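Local coordinates for protein Epf (Streptococcus pyogenes, PDB 4ES8) that is a cell-surface adhesin that binds to cells through an N-terminal domain containing a carbohydrate-binding module, at residues G161-Q164 / G165-R169. Residues are numbered along the deposited sequence; the frame is centred on the assembly and turned at random.
Sequences GEEQ and GFKQR
Arg169 is extended from CG to NE (chi3 -173°), which carries its guanidinium across the mouth of the turn to the backbone of Glu163, while Glu163 bends at its second torsion (chi2 72°) and so swings its carboxylate over to Lys167. The guanidinium takes the carbonyl end-on: NH1 and NH2 of Arg169 each lie 2.9 Å from Glu163 O, one oxygen accepting from both nitrogens. The NH2 donor sits in the carbonyl plane and the NH1 donor is tilted from it, with neither N-H very straight. Arg169 NH1 also makes a straighter bond, 161° at the hydrogen, to Glu162 OE1 at 2.9 Å, a salt bridge that uses the anti side of the carboxylate; the other oxygen, OE2, forms a salt bridge with Lys174 NZ. All this happens in the surface loop joining strands 154-159 and 172-180 of the beta-sandwich in the N-terminal domain, folded back on strand 127-135. There Arg169 NE hydrogen-bonds to Val129 O and the guanidinium makes a cation-pi contact with Tyr131, so its rotation is fixed from several sides. Further out on the loop, Lys167 NZ reaches Glu163 OE1 at 2.9 Å, again on the anti side, and Lys167 CB lies over the rim of one guanidinium face. The CB of Gln164 points away from 165-169, and its NE2 is hydrogen-bonded to Tyr131 O and Glu150 OE2, with a bound sodium ion about 5 Å from its side chain.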
ATOM      1  N   GLY A 161       1.472  13.704  11.828  1.00  8.60           N
ATOM      2  CA  GLY A 161       1.214  14.365  13.109  1.00  8.84           C
ATOM      3  C   GLY A 161       1.188  13.520  14.367  1.00 11.18           C
ATOM      4  O   GLY A 161       0.906  14.044  15.447  1.00 11.91           O
ATOM      5  N   GLU A 162       1.410  12.202  14.245  1.00 10.61           N
ATOM      6  CA  GLU A 162       1.338  11.283  15.400  1.00 11.47           C
ATOM      7  C   GLU A 162       2.401  10.223  15.376  1.00 11.85           C
ATOM      8  O   GLU A 162       3.075  10.009  14.360  1.00 11.63           O
ATOM      9  CB  GLU A 162      -0.003  10.503  15.433  1.00 13.79           C
ATOM     10  CG  GLU A 162      -1.177  11.203  14.843  1.00 20.00           C
ATOM     11  CD  GLU A 162      -2.523  10.755  15.346  1.00 14.19           C
ATOM     12  OE1 GLU A 162      -2.752   9.542  15.554  1.00 10.40           O
ATOM     13  OE2 GLU A 162      -3.392  11.642  15.424  1.00 14.41           O
ATOM     14  N   GLU A 163       2.479   9.495  16.489  1.00  8.88           N
ATOM     15  CA  GLU A 163       3.414   8.388  16.664  1.00  8.82           C
ATOM     16  C   GLU A 163       2.713   7.064  16.701  1.00  8.90           C
ATOM     17  O   GLU A 163       1.582   6.978  17.185  1.00  8.86           O
ATOM     18  CB  GLU A 163       4.180   8.497  18.015  1.00  9.53           C
ATOM     19  CG  GLU A 163       4.914   9.798  18.259  1.00 11.22           C
ATOM     20  CD  GLU A 163       4.013  10.973  18.550  1.00 11.39           C
ATOM     21  OE1 GLU A 163       3.194  10.870  19.492  1.00 10.48           O
ATOM     22  OE2 GLU A 163       4.066  11.964  17.792  1.00 13.92           O
ATOM     23  N   GLN A 164       3.440   6.001  16.322  1.00  8.52           N
ATOM     24  CA  GLN A 164       2.930   4.641  16.497  1.00  7.69           C
ATOM     25  C   GLN A 164       3.162   4.231  17.968  1.00 10.80           C
ATOM     26  O   GLN A 164       3.823   4.935  18.733  1.00 11.23           O
ATOM     27  CB  GLN A 164       3.593   3.662  15.521  1.00  7.48           C
ATOM     28  CG  GLN A 164       3.128   3.905  14.104  1.00  8.78           C
ATOM     29  CD  GLN A 164       3.832   2.986  13.154  1.00 12.98           C
ATOM     30  OE1 GLN A 164       5.024   3.172  12.867  1.00 12.03           O
ATOM     31  NE2 GLN A 164       3.109   1.971  12.667  1.00  8.51           N
ATOM     32  N   GLY A 165       2.582   3.108  18.348  1.00  8.37           N
ATOM     33  CA  GLY A 165       2.554   2.658  19.728  1.00  7.81           C
ATOM     34  C   GLY A 165       1.203   3.039  20.304  1.00  9.86           C
ATOM     35  O   GLY A 165       0.542   3.959  19.797  1.00  9.17           O
ATOM     36  N   PHE A 166       0.772   2.337  21.350  1.00  7.38           N
ATOM     37  CA  PHE A 166      -0.533   2.623  21.944  1.00  6.70           C
ATOM     38  C   PHE A 166      -0.527   3.956  22.653  1.00  8.74           C
ATOM     39  O   PHE A 166       0.265   4.176  23.582  1.00  9.11           O
ATOM     40  CB  PHE A 166      -0.960   1.525  22.925  1.00  7.54           C
ATOM     41  CG  PHE A 166      -1.360   0.245  22.235  1.00  8.08           C
ATOM     42  CD1 PHE A 166      -2.650   0.078  21.744  1.00  9.42           C
ATOM     43  CD2 PHE A 166      -0.437  -0.775  22.043  1.00  9.21           C
ATOM     44  CE1 PHE A 166      -3.011  -1.095  21.081  1.00  8.70           C
ATOM     45  CE2 PHE A 166      -0.813  -1.968  21.409  1.00  9.71           C
ATOM     46  CZ  PHE A 166      -2.096  -2.108  20.916  1.00  8.19           C
ATOM     47  N   LYS A 167      -1.444   4.825  22.242  1.00  8.59           N
ATOM     48  CA  LYS A 167      -1.563   6.179  22.782  1.00  9.10           C
ATOM     49  C   LYS A 167      -2.996   6.637  22.743  1.00 11.58           C
ATOM     50  O   LYS A 167      -3.804   6.117  21.972  1.00  9.95           O
ATOM     51  CB  LYS A 167      -0.747   7.168  21.887  1.00 12.04           C
ATOM     52  CG  LYS A 167       0.757   6.939  21.835  1.00 20.34           C
ATOM     53  CD  LYS A 167       1.471   8.153  21.303  1.00 18.37           C
ATOM     54  CE  LYS A 167       2.940   8.097  21.680  1.00 25.22           C
ATOM     55  NZ  LYS A 167       3.488   9.452  21.998  1.00 26.13           N
ATOM     56  N   GLN A 168      -3.312   7.679  23.527  1.00  9.09           N
ATOM     57  CA  GLN A 168      -4.564   8.387  23.332  1.00  8.72           C
ATOM     58  C   GLN A 168      -4.396   9.206  22.037  1.00 11.63           C
ATOM     59  O   GLN A 168      -3.288   9.702  21.771  1.00 11.34           O
ATOM     60  CB  GLN A 168      -4.843   9.329  24.523  1.00  9.40           C
ATOM     61  CG  GLN A 168      -5.200   8.606  25.802  1.00 13.28           C
ATOM     62  CD  GLN A 168      -5.778   9.607  26.780  1.00 29.52           C
ATOM     63  OE1 GLN A 168      -5.129  10.580  27.166  1.00 27.86           O
ATOM     64  NE2 GLN A 168      -7.032   9.425  27.143  1.00 26.05           N
ATOM     65  N   ARG A 169      -5.436   9.312  21.208  1.00  8.87           N
ATOM     66  CA  ARG A 169      -5.336  10.056  19.961  1.00  7.55           C
ATOM     67  C   ARG A 169      -6.516  10.982  19.787  1.00 10.12           C
ATOM     68  O   ARG A 169      -7.612  10.680  20.280  1.00  9.98           O
ATOM     69  CB  ARG A 169      -5.283   9.085  18.744  1.00  8.63           C
ATOM     70  CG  ARG A 169      -4.107   8.116  18.805  1.00 10.53           C
ATOM     71  CD  ARG A 169      -4.017   7.197  17.595  1.00  7.87           C
ATOM     72  NE  ARG A 169      -2.957   6.224  17.875  1.00  7.42           N
ATOM     73  CZ  ARG A 169      -1.666   6.420  17.614  1.00  9.63           C
ATOM     74  NH1 ARG A 169      -1.277   7.468  16.884  1.00  8.26           N
ATOM     75  NH2 ARG A 169      -0.763   5.531  18.006  1.00  8.47           N
TER